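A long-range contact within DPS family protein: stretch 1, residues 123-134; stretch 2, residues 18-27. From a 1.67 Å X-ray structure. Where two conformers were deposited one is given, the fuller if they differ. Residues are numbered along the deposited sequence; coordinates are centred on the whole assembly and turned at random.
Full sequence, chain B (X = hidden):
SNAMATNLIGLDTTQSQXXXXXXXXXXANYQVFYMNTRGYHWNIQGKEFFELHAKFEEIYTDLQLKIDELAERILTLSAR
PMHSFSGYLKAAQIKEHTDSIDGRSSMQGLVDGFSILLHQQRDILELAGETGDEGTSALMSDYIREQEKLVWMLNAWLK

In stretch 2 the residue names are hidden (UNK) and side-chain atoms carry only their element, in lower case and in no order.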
# COMPACT_ATOMS: atom_id res chain seq x y z
N ASP B 123 8.92 37.26 15.53
CA ASP B 123 9.67 37.80 16.66
C ASP B 123 10.60 36.77 17.27
O ASP B 123 11.76 37.08 17.54
CB ASP B 123 8.73 38.31 17.73
CG ASP B 123 8.15 39.67 17.42
OD1 ASP B 123 8.64 40.37 16.48
OD2 ASP B 123 7.24 40.09 18.18
N ILE B 124 10.10 35.54 17.43
CA ILE B 124 10.92 34.46 17.94
C ILE B 124 12.06 34.15 16.98
O ILE B 124 13.21 33.91 17.40
CB ILE B 124 10.09 33.19 18.26
CG1 ILE B 124 9.13 33.49 19.41
CG2 ILE B 124 11.04 32.02 18.61
CD1 ILE B 124 8.03 32.43 19.57
N LEU B 125 11.76 34.10 15.68
CA LEU B 125 12.81 33.90 14.68
C LEU B 125 13.93 34.92 14.82
O LEU B 125 15.11 34.58 14.77
CB LEU B 125 12.24 33.94 13.27
CG LEU B 125 13.22 33.79 12.12
CD1 LEU B 125 13.89 32.48 12.17
CD2 LEU B 125 12.42 33.93 10.80
N GLU B 126 13.55 36.18 14.96
CA GLU B 126 14.55 37.24 15.09
C GLU B 126 15.40 37.05 16.34
O GLU B 126 16.62 37.16 16.30
CB GLU B 126 13.86 38.61 15.16
CG GLU B 126 14.79 39.77 15.06
CD GLU B 126 14.09 41.13 14.88
OE1 GLU B 126 12.94 41.19 14.36
OE2 GLU B 126 14.73 42.14 15.24
N LEU B 127 14.76 36.75 17.47
CA LEU B 127 15.48 36.58 18.75
C LEU B 127 16.44 35.39 18.63
O LEU B 127 17.59 35.44 19.06
CB LEU B 127 14.47 36.35 19.87
CG LEU B 127 15.08 36.12 21.25
CD1 LEU B 127 15.94 37.33 21.68
CD2 LEU B 127 13.95 35.86 22.27
N ALA B 128 15.94 34.29 18.06
CA ALA B 128 16.75 33.09 17.93
C ALA B 128 17.98 33.37 17.05
O ALA B 128 19.07 32.89 17.30
CB ALA B 128 15.93 31.96 17.31
N GLY B 129 17.79 34.17 16.01
CA GLY B 129 18.91 34.53 15.13
C GLY B 129 20.01 35.32 15.82
O GLY B 129 21.22 35.14 15.55
N GLU B 130 19.60 36.17 16.74
CA GLU B 130 20.49 37.03 17.51
C GLU B 130 21.45 36.21 18.34
O GLU B 130 22.55 36.67 18.59
CB GLU B 130 19.71 37.97 18.42
CG GLU B 130 19.00 39.10 17.70
CD GLU B 130 18.02 39.90 18.57
OE1 GLU B 130 17.96 39.65 19.80
OE2 GLU B 130 17.35 40.80 18.03
N THR B 131 21.05 35.01 18.77
CA THR B 131 21.95 34.20 19.57
C THR B 131 22.41 32.91 18.92
O THR B 131 23.10 32.11 19.56
CB THR B 131 21.38 33.87 20.95
OG1 THR B 131 20.05 33.38 20.83
CG2 THR B 131 21.44 35.14 21.82
N GLY B 132 22.05 32.70 17.67
CA GLY B 132 22.43 31.52 16.96
C GLY B 132 21.70 30.25 17.34
O GLY B 132 22.25 29.15 17.22
N ASP B 133 20.47 30.38 17.83
CA ASP B 133 19.65 29.21 18.09
C ASP B 133 18.99 28.76 16.74
O ASP B 133 17.82 29.01 16.44
CB ASP B 133 18.62 29.46 19.20
CG ASP B 133 17.79 28.23 19.52
OD1 ASP B 133 17.90 27.21 18.80
OD2 ASP B 133 16.98 28.28 20.46
N GLU B 134 19.76 28.00 15.98
CA GLU B 134 19.34 27.56 14.65
C GLU B 134 18.19 26.56 14.70
O GLU B 134 17.32 26.60 13.85
CB GLU B 134 20.51 26.91 13.94
CG GLU B 134 20.13 26.42 12.53
CD GLU B 134 19.65 27.53 11.62
OE1 GLU B 134 20.11 28.72 11.83
OE2 GLU B 134 18.86 27.22 10.68
N UNK B 18 14.86 32.38 27.80
CA UNK B 18 14.10 33.48 27.22
C UNK B 18 13.33 33.00 26.00
O UNK B 18 12.14 33.32 25.82
c UNK B 18 14.88 38.16 25.33
n UNK B 18 15.84 39.30 25.40
c UNK B 18 15.03 34.61 26.84
c UNK B 18 14.35 35.86 26.27
c UNK B 18 15.32 37.04 26.27
N UNK B 19 14.03 32.26 25.14
CA UNK B 19 13.37 31.67 23.96
C UNK B 19 12.25 30.73 24.33
O UNK B 19 11.18 30.79 23.73
c UNK B 19 14.09 32.51 20.98
c UNK B 19 16.49 31.60 21.66
c UNK B 19 15.05 32.01 22.13
c UNK B 19 14.40 30.98 23.05
N UNK B 20 12.46 29.94 25.36
CA UNK B 20 11.43 28.97 25.79
C UNK B 20 10.22 29.69 26.32
O UNK B 20 9.09 29.26 26.05
c UNK B 20 11.96 28.05 26.84
N UNK B 21 10.44 30.77 27.06
CA UNK B 21 9.32 31.61 27.53
C UNK B 21 8.44 32.13 26.37
O UNK B 21 7.18 32.02 26.41
c UNK B 21 10.47 32.42 29.64
n UNK B 21 11.21 33.39 30.25
o UNK B 21 10.29 31.32 30.14
c UNK B 21 9.84 32.79 28.31
N UNK B 22 9.09 32.60 25.32
CA UNK B 22 8.38 33.12 24.15
C UNK B 22 7.67 31.98 23.39
O UNK B 22 6.51 32.15 22.95
c UNK B 22 9.34 33.81 23.18
N UNK B 23 8.35 30.83 23.29
CA UNK B 23 7.76 29.66 22.70
C UNK B 23 6.51 29.17 23.48
O UNK B 23 5.56 28.67 22.90
c UNK B 23 10.98 27.79 21.62
c UNK B 23 8.76 28.55 22.50
c UNK B 23 9.86 28.79 21.42
c UNK B 23 9.29 28.69 19.99
N UNK B 24 6.56 29.24 24.79
CA UNK B 24 5.44 28.87 25.62
C UNK B 24 4.29 29.80 25.40
O UNK B 24 3.12 29.35 25.35
n UNK B 24 5.27 26.58 27.26
c UNK B 24 6.10 27.54 27.64
c UNK B 24 5.83 28.88 27.11
o UNK B 24 7.06 27.35 28.45
N UNK B 25 4.54 31.10 25.23
CA UNK B 25 3.41 32.03 24.91
C UNK B 25 2.82 31.70 23.55
O UNK B 25 1.63 31.74 23.32
c UNK B 25 4.05 33.92 26.42
n UNK B 25 4.88 34.97 26.58
c UNK B 25 3.83 33.49 25.00
o UNK B 25 3.44 33.37 27.38
N UNK B 26 3.68 31.33 22.62
CA UNK B 26 3.21 30.89 21.31
C UNK B 26 2.33 29.65 21.43
O UNK B 26 1.29 29.56 20.78
c UNK B 26 4.07 30.22 18.92
c UNK B 26 5.36 29.80 18.24
c UNK B 26 4.37 30.64 20.37
c UNK B 26 3.36 31.28 18.13
N UNK B 27 2.78 28.67 22.19
CA UNK B 27 2.05 27.42 22.44
C UNK B 27 0.67 27.71 23.01
O UNK B 27 -0.31 27.11 22.57
c UNK B 27 2.22 25.24 23.83
c UNK B 27 1.83 24.36 22.66
c UNK B 27 2.88 26.53 23.37
c UNK B 27 3.14 24.51 24.78

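Position 18 carries four carbons in a row ending in a nitrogen. The chain is extended, with every chi angle near t. The last carbon before the nitrogen packs on Leu 127. This is Lys 18. CE of Lys 18 lies 3.9 Å from CD1 of Leu 127, so the aliphatic part of the chain packs on the leucine.

Position 19 has four side-chain carbons, forked at the second. Its CA-to-CB bond points sideways, but the end of the side chain comes nearer to stretch 1. One tip carbon meets Leu 127 and Ile 124, and the other meets Asp 133. The fork follows one unbranched carbon, which makes it Leu 19. CD2 of Leu 19 is 3.6 Å from CD2 of Leu 127 and 3.9 Å from CG2 of Ile 124. CD1 of Leu 19 is 3.6 Å from OD2 of Asp 133, a contact without a hydrogen bond.

Position 20 has a single side-chain carbon. It is out of reach of stretch 1. This is Ala 20.

Position 21 has two carbons, the second bearing one oxygen and one nitrogen. It is exposed and makes no contact with stretch 1. That is a short amide, Asn 21.

Position 22 again has one carbon, its CA-to-CB bond pointing toward stretch 1. That carbon packs on Ile 124. This is Ala 22. CB of Ala 22 lies 3.8 Å from CG1 of Ile 124, and O of Ala 22 is 3.7 Å from CD1 of Ile 124. The small side chain accompanies a close backbone approach, 6.8 Å between CA of Ala 22 and CA of Ile 124.

Position 23 has four carbons, forked at the second. One tip carbon meets Ile 124. This is Leu 23. CD2 of Leu 23 reaches CD1 of Ile 124 at 4.0 Å.

Position 24 has two carbons, the second with one oxygen and one nitrogen. Its CA-to-CB bond points away from stretch 1. This is Asn 24.

Position 25 has the same atoms. Its CA-to-CB bond points toward stretch 1, but the side chain makes no contact with it. This is Asn 25.

Position 26 has four carbons forked at the second. One tip carbon meets Ile 124. This is Leu 26. CD2 of Leu 26 lies 4.0 Å from CD1 of Ile 124.

Position 27 has the same fork. It is buried but does not reach stretch 1. This is Leu 27.

The contact joins two nearly antiparallel helices, at 167°, whose axes approach to 10.5 Å. Two knobs interlock. Leu 19 sits among Ile 124, Leu 127, Ala 128 and Thr 131. Ile 124 sits among Leu 19, Ala 22, Leu 23 and Leu 26. No hydrogen bond crosses between the stretches. The packing is largely apolar, centred on Leu 19 and Ile 124, and 416 Å² is buried over both sides. Beyond the helix of stretch 1, Gly 132 adopts positive phi in a Schellman motif, and Asp 133 follows as an N-cap.

Stretch 2 18-27: KLANALNNLL
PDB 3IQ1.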